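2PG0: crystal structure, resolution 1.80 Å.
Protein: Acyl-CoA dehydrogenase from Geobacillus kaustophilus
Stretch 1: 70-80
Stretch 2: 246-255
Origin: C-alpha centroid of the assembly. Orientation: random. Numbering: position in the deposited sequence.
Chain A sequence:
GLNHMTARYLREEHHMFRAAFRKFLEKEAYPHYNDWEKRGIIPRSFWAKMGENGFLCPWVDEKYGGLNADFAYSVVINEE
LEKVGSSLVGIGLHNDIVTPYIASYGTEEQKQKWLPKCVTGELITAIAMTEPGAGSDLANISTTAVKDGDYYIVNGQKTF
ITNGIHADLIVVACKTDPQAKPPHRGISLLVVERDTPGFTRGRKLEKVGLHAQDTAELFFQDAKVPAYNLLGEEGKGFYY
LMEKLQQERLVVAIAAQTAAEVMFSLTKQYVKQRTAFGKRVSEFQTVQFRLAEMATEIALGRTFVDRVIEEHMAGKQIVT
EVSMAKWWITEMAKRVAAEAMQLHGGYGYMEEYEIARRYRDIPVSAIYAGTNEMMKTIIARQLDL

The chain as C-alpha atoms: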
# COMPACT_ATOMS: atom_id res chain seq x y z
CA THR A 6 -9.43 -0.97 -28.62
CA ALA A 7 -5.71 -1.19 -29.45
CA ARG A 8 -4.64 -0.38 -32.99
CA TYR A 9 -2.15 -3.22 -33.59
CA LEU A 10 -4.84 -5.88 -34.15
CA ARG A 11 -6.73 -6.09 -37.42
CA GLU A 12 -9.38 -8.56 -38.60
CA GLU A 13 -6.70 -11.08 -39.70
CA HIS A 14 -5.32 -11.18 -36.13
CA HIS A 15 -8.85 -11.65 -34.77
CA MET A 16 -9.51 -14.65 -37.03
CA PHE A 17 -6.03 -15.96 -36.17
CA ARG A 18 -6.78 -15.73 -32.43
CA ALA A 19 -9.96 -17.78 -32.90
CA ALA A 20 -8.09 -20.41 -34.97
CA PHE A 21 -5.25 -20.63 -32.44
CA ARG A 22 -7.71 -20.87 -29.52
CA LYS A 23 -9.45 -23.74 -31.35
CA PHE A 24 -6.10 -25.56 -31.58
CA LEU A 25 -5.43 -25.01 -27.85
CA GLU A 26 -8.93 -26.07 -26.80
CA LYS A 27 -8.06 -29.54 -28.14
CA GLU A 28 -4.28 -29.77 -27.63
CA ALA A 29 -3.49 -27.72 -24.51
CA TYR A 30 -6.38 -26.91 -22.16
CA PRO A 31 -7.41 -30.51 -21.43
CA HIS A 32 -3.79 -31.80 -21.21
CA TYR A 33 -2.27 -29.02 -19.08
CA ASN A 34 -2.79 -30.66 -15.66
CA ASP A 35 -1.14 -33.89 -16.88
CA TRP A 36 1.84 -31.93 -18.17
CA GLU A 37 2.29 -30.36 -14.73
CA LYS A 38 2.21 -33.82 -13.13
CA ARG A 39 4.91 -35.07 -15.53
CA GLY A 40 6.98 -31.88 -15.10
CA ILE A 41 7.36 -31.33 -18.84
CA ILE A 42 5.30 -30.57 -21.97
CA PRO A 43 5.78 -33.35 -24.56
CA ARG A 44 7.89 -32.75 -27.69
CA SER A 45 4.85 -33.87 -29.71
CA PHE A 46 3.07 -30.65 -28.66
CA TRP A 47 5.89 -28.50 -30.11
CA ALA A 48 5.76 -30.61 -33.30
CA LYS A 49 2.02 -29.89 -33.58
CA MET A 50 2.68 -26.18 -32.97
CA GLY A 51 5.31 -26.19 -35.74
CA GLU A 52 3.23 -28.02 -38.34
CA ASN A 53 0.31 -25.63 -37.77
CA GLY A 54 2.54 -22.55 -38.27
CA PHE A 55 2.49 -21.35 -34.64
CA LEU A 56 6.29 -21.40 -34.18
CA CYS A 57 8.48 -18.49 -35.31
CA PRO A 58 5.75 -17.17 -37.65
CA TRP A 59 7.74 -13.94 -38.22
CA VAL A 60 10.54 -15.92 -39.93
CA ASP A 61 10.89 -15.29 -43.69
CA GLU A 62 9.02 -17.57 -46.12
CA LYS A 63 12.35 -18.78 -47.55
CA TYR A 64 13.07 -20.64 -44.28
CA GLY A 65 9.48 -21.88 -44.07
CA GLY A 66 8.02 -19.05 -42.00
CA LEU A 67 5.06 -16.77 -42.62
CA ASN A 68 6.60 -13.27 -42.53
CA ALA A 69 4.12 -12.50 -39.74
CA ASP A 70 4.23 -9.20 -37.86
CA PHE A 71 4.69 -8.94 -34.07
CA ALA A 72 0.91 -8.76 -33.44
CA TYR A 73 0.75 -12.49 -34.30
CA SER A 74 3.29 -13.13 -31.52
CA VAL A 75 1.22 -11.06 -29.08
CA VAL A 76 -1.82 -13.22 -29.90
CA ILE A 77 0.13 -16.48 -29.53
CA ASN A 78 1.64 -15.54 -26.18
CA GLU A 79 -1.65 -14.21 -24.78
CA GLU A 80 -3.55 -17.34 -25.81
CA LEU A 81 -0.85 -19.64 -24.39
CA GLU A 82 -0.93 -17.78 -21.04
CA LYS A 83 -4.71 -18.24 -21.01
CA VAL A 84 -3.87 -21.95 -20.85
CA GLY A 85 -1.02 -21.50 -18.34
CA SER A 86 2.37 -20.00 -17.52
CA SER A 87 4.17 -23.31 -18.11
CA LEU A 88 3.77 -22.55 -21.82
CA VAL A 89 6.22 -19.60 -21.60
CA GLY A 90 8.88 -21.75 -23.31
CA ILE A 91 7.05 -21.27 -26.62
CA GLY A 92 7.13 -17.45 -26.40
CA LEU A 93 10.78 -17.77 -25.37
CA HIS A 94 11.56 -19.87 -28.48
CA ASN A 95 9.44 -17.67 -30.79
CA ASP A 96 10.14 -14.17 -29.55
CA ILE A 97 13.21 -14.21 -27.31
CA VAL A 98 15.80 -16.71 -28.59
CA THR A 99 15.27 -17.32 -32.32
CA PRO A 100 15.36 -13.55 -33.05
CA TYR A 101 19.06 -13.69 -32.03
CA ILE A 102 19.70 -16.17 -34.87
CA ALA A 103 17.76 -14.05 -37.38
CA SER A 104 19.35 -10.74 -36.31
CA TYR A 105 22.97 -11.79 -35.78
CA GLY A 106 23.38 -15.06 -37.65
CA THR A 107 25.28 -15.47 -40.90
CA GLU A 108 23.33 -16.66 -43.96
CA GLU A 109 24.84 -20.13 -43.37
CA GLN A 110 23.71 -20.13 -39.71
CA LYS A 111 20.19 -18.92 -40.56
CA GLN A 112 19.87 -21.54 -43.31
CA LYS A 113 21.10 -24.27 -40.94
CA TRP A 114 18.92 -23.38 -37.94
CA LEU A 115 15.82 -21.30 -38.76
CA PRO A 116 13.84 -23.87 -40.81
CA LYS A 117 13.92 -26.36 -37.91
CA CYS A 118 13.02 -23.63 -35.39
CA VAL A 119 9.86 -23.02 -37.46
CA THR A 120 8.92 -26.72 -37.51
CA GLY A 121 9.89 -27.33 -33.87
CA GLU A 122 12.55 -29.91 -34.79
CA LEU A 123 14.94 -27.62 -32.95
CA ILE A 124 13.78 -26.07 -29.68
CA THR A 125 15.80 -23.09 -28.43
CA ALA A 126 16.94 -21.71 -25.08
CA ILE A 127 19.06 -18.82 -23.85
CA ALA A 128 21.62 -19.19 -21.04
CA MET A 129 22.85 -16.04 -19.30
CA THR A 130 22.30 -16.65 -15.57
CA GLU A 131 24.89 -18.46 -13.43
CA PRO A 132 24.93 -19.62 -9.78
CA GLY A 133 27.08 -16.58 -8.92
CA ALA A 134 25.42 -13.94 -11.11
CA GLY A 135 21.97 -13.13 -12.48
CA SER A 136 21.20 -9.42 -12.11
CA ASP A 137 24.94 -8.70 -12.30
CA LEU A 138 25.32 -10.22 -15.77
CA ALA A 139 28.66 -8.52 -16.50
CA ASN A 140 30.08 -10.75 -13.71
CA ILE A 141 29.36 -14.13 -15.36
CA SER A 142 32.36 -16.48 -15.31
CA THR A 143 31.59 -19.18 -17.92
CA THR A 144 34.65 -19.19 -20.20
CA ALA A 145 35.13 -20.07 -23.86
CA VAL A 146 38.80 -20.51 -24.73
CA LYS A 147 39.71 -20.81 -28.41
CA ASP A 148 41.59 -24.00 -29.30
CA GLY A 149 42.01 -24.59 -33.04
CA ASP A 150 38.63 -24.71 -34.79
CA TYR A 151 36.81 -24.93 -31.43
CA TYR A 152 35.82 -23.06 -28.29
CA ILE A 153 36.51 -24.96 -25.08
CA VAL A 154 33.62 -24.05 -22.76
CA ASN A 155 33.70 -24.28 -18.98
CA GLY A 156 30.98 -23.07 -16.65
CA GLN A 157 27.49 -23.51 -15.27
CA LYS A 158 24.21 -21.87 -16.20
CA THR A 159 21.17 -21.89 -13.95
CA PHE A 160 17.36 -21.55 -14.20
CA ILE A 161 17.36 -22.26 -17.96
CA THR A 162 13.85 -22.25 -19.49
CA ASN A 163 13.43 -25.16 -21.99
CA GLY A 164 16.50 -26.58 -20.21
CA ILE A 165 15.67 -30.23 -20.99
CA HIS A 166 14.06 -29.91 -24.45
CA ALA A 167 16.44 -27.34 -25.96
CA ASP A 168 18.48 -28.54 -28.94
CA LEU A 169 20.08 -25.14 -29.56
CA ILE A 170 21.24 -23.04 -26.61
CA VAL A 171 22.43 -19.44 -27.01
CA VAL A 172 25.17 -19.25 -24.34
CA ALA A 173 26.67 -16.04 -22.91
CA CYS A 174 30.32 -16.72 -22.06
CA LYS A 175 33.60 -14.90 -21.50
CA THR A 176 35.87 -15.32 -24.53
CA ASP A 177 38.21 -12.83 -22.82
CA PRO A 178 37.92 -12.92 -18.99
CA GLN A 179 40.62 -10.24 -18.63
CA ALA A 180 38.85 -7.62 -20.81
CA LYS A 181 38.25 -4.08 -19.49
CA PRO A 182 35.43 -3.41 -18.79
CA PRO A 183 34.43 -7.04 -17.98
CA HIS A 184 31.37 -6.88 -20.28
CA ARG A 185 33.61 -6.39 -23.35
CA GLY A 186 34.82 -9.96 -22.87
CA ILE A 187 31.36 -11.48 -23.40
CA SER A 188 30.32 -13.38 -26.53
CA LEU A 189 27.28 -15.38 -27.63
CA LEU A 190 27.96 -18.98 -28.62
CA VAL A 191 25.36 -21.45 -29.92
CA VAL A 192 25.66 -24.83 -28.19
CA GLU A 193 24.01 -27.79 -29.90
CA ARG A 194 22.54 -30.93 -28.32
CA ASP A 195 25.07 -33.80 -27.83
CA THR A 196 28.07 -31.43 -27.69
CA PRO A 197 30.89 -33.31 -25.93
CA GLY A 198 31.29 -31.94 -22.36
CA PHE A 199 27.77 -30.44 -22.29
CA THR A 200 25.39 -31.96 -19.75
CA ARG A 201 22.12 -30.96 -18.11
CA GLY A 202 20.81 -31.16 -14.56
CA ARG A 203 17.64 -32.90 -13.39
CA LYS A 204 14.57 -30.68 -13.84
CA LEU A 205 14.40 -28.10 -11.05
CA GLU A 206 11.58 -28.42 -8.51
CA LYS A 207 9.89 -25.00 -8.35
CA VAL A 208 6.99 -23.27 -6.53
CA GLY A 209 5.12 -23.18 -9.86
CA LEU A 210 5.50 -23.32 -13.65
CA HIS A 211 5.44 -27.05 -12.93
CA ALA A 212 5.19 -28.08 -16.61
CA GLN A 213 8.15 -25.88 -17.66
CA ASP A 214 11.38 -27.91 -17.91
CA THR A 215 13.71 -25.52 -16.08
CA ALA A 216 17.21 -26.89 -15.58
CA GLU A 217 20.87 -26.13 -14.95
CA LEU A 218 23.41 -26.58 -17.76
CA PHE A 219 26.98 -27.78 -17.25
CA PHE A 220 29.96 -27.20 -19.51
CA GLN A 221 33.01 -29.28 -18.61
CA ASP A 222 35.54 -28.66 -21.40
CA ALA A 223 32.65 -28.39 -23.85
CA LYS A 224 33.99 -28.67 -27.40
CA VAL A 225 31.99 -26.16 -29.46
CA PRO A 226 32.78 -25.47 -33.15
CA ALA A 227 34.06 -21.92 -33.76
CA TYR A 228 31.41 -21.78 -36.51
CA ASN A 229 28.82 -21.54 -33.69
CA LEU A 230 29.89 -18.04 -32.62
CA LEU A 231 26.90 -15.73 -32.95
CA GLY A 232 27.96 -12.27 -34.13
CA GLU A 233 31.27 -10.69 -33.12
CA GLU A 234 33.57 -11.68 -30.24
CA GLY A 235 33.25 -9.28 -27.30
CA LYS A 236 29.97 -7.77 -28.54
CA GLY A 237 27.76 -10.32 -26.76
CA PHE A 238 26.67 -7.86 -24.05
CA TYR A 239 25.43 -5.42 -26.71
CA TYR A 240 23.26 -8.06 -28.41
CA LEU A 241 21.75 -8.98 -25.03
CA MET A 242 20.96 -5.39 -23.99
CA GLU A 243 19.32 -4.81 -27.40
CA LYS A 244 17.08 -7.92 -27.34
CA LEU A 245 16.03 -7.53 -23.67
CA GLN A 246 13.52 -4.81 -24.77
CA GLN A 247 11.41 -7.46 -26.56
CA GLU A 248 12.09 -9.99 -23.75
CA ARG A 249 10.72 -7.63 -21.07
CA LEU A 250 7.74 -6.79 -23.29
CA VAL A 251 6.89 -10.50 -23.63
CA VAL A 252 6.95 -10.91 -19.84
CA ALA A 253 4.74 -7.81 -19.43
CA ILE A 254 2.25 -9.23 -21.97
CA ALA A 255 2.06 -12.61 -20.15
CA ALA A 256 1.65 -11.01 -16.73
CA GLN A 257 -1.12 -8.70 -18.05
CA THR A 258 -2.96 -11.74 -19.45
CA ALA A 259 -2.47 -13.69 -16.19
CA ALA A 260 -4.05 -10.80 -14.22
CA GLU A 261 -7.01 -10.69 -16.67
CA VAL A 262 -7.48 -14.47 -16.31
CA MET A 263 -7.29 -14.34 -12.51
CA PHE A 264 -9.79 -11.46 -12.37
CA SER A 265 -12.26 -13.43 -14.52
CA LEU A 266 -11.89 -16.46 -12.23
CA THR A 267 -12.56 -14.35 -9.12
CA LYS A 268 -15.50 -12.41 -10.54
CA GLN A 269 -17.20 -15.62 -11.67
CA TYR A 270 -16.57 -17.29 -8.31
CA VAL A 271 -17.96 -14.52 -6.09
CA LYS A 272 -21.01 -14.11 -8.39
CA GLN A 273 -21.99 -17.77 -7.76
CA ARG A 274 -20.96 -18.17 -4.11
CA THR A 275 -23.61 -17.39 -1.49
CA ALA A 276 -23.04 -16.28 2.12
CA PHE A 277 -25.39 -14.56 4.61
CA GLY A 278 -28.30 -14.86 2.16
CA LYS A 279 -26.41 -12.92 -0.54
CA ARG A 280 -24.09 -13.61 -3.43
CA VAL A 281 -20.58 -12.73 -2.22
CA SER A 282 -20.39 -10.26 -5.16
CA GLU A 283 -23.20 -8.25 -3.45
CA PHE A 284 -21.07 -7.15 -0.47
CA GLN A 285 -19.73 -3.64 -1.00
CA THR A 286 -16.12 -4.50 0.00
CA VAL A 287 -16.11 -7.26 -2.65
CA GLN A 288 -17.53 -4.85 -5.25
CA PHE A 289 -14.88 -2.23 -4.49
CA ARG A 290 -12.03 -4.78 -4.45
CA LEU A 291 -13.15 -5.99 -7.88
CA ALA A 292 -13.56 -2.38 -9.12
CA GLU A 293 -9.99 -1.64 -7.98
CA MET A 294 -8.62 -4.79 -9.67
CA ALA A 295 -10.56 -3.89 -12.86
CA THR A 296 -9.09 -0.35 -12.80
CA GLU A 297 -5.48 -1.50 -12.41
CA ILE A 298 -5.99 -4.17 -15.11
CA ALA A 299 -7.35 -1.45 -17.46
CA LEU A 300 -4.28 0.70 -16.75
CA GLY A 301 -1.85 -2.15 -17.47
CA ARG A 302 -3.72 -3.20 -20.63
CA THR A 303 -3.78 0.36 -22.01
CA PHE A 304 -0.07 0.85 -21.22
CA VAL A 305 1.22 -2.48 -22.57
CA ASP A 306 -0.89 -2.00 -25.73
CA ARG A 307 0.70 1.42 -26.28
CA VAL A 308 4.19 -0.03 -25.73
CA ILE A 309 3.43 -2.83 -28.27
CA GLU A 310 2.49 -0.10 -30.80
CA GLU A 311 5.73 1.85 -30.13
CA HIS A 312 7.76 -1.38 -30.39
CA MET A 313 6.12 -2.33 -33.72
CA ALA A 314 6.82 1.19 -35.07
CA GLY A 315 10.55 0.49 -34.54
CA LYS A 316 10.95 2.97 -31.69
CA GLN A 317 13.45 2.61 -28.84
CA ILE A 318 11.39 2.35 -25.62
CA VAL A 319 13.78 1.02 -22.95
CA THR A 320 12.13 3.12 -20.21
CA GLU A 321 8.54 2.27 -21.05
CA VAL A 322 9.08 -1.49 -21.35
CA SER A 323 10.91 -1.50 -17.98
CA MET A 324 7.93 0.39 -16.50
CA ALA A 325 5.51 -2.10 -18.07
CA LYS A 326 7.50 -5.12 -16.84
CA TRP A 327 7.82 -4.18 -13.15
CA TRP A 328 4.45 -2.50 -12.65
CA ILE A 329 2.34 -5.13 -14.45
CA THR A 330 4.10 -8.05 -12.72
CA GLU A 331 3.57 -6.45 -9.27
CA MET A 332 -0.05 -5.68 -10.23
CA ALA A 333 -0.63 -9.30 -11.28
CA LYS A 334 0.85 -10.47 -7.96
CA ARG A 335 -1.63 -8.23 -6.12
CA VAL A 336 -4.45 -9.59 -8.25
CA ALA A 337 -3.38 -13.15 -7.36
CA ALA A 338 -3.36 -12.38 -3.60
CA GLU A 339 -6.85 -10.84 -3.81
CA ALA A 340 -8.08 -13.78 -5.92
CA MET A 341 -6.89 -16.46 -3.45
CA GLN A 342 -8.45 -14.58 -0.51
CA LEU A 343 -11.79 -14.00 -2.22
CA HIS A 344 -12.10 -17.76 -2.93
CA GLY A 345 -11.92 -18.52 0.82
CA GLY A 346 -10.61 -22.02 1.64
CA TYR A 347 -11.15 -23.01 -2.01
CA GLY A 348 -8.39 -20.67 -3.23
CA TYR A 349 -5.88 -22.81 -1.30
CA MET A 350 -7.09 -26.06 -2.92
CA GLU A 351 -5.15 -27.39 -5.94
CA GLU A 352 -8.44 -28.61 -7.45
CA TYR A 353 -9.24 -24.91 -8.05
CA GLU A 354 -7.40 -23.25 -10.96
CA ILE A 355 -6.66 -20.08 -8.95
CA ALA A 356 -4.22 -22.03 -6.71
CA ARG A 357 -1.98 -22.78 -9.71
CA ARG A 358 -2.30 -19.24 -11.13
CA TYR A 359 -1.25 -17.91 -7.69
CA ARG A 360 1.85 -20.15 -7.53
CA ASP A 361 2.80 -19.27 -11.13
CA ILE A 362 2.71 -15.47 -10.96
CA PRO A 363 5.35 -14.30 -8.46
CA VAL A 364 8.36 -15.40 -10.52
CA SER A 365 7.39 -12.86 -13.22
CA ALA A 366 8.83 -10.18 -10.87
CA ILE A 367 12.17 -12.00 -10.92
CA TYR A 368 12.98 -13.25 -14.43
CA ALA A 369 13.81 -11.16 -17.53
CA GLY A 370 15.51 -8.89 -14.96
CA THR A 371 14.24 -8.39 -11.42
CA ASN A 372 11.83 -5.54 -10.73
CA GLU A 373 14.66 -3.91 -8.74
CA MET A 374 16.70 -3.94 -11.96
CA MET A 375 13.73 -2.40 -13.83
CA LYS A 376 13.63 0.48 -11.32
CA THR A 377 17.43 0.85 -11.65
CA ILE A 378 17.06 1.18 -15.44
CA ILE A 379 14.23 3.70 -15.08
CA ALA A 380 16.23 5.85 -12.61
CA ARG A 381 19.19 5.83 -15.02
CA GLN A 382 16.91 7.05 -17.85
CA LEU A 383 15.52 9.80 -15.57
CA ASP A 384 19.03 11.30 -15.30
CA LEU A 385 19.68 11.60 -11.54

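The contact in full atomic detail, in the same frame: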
# COMPACT_ATOMS: atom_id res chain seq x y z
N ASP A 70 3.83 -10.31 -38.72
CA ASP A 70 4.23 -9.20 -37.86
C ASP A 70 4.13 -9.58 -36.38
O ASP A 70 3.63 -10.65 -36.03
CB ASP A 70 3.46 -7.90 -38.21
CG ASP A 70 2.01 -7.90 -37.73
OD1 ASP A 70 1.59 -8.79 -36.97
OD2 ASP A 70 1.29 -6.96 -38.11
N PHE A 71 4.61 -8.68 -35.52
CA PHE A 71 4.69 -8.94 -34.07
C PHE A 71 3.32 -9.13 -33.40
O PHE A 71 3.23 -9.76 -32.35
CB PHE A 71 5.48 -7.81 -33.39
CG PHE A 71 5.71 -8.04 -31.92
CD1 PHE A 71 6.62 -9.01 -31.48
CD2 PHE A 71 5.03 -7.28 -30.98
CE1 PHE A 71 6.83 -9.22 -30.11
CE2 PHE A 71 5.24 -7.48 -29.61
CZ PHE A 71 6.14 -8.45 -29.18
N ALA A 72 2.26 -8.59 -34.00
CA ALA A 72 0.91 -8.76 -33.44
C ALA A 72 0.51 -10.24 -33.38
O ALA A 72 -0.20 -10.65 -32.45
CB ALA A 72 -0.11 -7.95 -34.21
N TYR A 73 0.97 -11.04 -34.35
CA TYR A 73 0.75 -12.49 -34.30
C TYR A 73 1.41 -13.10 -33.07
O TYR A 73 0.83 -13.98 -32.44
CB TYR A 73 1.24 -13.18 -35.57
CG TYR A 73 0.29 -12.99 -36.73
CD1 TYR A 73 -0.77 -13.87 -36.93
CD2 TYR A 73 0.45 -11.92 -37.61
CE1 TYR A 73 -1.65 -13.70 -38.00
CE2 TYR A 73 -0.43 -11.73 -38.68
CZ TYR A 73 -1.48 -12.63 -38.87
OH TYR A 73 -2.35 -12.45 -39.92
N SER A 74 2.61 -12.63 -32.73
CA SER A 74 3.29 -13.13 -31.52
C SER A 74 2.56 -12.73 -30.24
O SER A 74 2.50 -13.52 -29.30
CB SER A 74 4.74 -12.66 -31.48
OG SER A 74 5.55 -13.46 -32.33
N VAL A 75 2.03 -11.51 -30.21
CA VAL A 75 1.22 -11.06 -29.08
C VAL A 75 0.03 -12.00 -28.88
O VAL A 75 -0.22 -12.47 -27.77
CB VAL A 75 0.72 -9.60 -29.27
CG1 VAL A 75 -0.22 -9.20 -28.12
CG2 VAL A 75 1.91 -8.65 -29.35
N VAL A 76 -0.68 -12.30 -29.97
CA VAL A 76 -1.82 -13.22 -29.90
C VAL A 76 -1.41 -14.60 -29.37
O VAL A 76 -2.05 -15.13 -28.47
CB VAL A 76 -2.53 -13.35 -31.27
CG1 VAL A 76 -3.54 -14.50 -31.24
CG2 VAL A 76 -3.21 -12.03 -31.64
N ILE A 77 -0.34 -15.16 -29.94
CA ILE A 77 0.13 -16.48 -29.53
C ILE A 77 0.44 -16.50 -28.04
O ILE A 77 -0.05 -17.37 -27.30
CB ILE A 77 1.36 -16.94 -30.38
CG1 ILE A 77 0.91 -17.32 -31.80
CG2 ILE A 77 2.05 -18.15 -29.73
CD1 ILE A 77 2.05 -17.43 -32.80
N ASN A 78 1.23 -15.54 -27.58
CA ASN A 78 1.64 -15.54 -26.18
C ASN A 78 0.49 -15.30 -25.21
O ASN A 78 0.46 -15.92 -24.13
CB ASN A 78 2.79 -14.57 -25.96
CG ASN A 78 4.01 -14.93 -26.79
OD1 ASN A 78 4.18 -16.09 -27.19
ND2 ASN A 78 4.84 -13.96 -27.07
N GLU A 79 -0.46 -14.46 -25.60
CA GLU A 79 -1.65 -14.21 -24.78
C GLU A 79 -2.48 -15.49 -24.66
O GLU A 79 -2.86 -15.90 -23.56
CB GLU A 79 -2.51 -13.10 -25.36
CG GLU A 79 -1.99 -11.71 -25.09
CD GLU A 79 -2.87 -10.61 -25.66
OE1 GLU A 79 -3.89 -10.92 -26.34
OE2 GLU A 79 -2.53 -9.43 -25.44
N GLU A 80 -2.74 -16.12 -25.81
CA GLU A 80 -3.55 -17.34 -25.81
C GLU A 80 -2.90 -18.50 -25.06
O GLU A 80 -3.58 -19.28 -24.40
CB GLU A 80 -3.94 -17.74 -27.25
CG GLU A 80 -4.94 -16.76 -27.91
CD GLU A 80 -6.19 -16.50 -27.08
OE1 GLU A 80 -6.81 -17.47 -26.61
OE2 GLU A 80 -6.57 -15.32 -26.92
N GLN A 246 14.73 -5.63 -24.58
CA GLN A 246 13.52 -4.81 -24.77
C GLN A 246 12.32 -5.71 -25.14
O GLN A 246 11.30 -5.67 -24.47
CB GLN A 246 13.71 -3.68 -25.80
CG GLN A 246 12.40 -2.89 -26.15
CD GLN A 246 12.59 -1.68 -27.09
OE1 GLN A 246 13.39 -0.77 -26.83
NE2 GLN A 246 11.81 -1.65 -28.17
N GLN A 247 12.47 -6.51 -26.19
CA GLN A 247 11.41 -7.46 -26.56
C GLN A 247 11.15 -8.49 -25.46
O GLN A 247 9.99 -8.82 -25.18
CB GLN A 247 11.69 -8.13 -27.92
CG GLN A 247 10.57 -9.08 -28.37
CD GLN A 247 10.45 -9.19 -29.88
OE1 GLN A 247 10.33 -8.18 -30.59
NE2 GLN A 247 10.45 -10.41 -30.39
N GLU A 248 12.22 -9.00 -24.84
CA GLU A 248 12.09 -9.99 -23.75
C GLU A 248 11.19 -9.46 -22.61
O GLU A 248 10.25 -10.14 -22.18
CB GLU A 248 13.46 -10.41 -23.21
CG GLU A 248 13.38 -11.48 -22.10
CD GLU A 248 14.74 -12.07 -21.69
OE1 GLU A 248 15.67 -12.12 -22.52
OE2 GLU A 248 14.86 -12.51 -20.52
N ARG A 249 11.50 -8.26 -22.13
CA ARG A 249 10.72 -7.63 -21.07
C ARG A 249 9.28 -7.36 -21.49
O ARG A 249 8.36 -7.48 -20.67
CB ARG A 249 11.44 -6.38 -20.55
CG ARG A 249 12.67 -6.75 -19.74
CD ARG A 249 13.74 -5.67 -19.69
NE ARG A 249 14.93 -6.21 -19.03
CZ ARG A 249 16.13 -5.63 -19.02
NH1 ARG A 249 16.33 -4.48 -19.65
NH2 ARG A 249 17.14 -6.21 -18.38
N LEU A 250 9.08 -7.00 -22.76
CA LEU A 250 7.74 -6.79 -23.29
C LEU A 250 6.92 -8.08 -23.27
O LEU A 250 5.73 -8.06 -22.94
CB LEU A 250 7.79 -6.19 -24.71
CG LEU A 250 6.45 -5.80 -25.37
CD1 LEU A 250 5.60 -4.90 -24.45
CD2 LEU A 250 6.69 -5.13 -26.72
N VAL A 251 7.56 -9.19 -23.62
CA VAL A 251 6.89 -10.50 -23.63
C VAL A 251 6.44 -10.88 -22.22
O VAL A 251 5.30 -11.31 -22.02
CB VAL A 251 7.81 -11.58 -24.27
CG1 VAL A 251 7.27 -12.98 -24.01
CG2 VAL A 251 7.94 -11.32 -25.78
N VAL A 252 7.31 -10.68 -21.24
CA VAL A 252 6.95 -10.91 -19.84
C VAL A 252 5.79 -10.02 -19.39
O VAL A 252 4.87 -10.50 -18.74
CB VAL A 252 8.18 -10.75 -18.90
CG1 VAL A 252 7.76 -10.72 -17.43
CG2 VAL A 252 9.17 -11.88 -19.17
N ALA A 253 5.83 -8.74 -19.77
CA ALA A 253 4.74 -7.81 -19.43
C ALA A 253 3.42 -8.28 -20.04
O ALA A 253 2.38 -8.24 -19.36
CB ALA A 253 5.08 -6.40 -19.90
N ILE A 254 3.46 -8.72 -21.30
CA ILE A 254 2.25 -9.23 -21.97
C ILE A 254 1.65 -10.44 -21.23
O ILE A 254 0.44 -10.48 -20.99
CB ILE A 254 2.51 -9.56 -23.47
CG1 ILE A 254 2.77 -8.27 -24.25
CG2 ILE A 254 1.32 -10.34 -24.07
CD1 ILE A 254 3.42 -8.47 -25.63
N ALA A 255 2.50 -11.40 -20.86
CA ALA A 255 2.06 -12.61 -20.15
C ALA A 255 1.50 -12.31 -18.76
O ALA A 255 0.52 -12.91 -18.33
CB ALA A 255 3.20 -13.64 -20.07

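Residues 246-255 form a helical segment that packs against the helix beginning just after Asp 70, the two axes crossing at -46° with a closest approach of 9.6 Å. No hydrogen bond links the stretches, so the contact rests on side-chain packing and buries 359 Å² in total. The helices converge along their length: CA atoms of Phe 71 and Gln 247 lie 10.2 Å apart, whereas those of Glu 79 and Ala 255 are separated by 6.1 Å.

At the wide end, the long side chain of Gln 247 and the ring of Phe 71 fill the gap. Gln 247 sets out sideways, but its end approaches the ring, with CD 3.6 Å from Phe 71 CE1; its amide atoms are hydrogen-bonded elsewhere in the structure. One turn on, Leu 250 points toward the partner helix and places CD2 4.0 Å from Phe 71 CE2. Val 251 instead meets Asn 78, its CG1 lying 4.0 Å from Asn 78 ND2, a van der Waals contact.

Ile 254 has the largest covered area of the contact and touches three successive levels of the opposing helix. Its CD1 lies 4.5 Å from Phe 71 CZ and 4.0 Å from Val 75 CG2, while its CG2 packs 3.7 Å from the aliphatic CG of Glu 79.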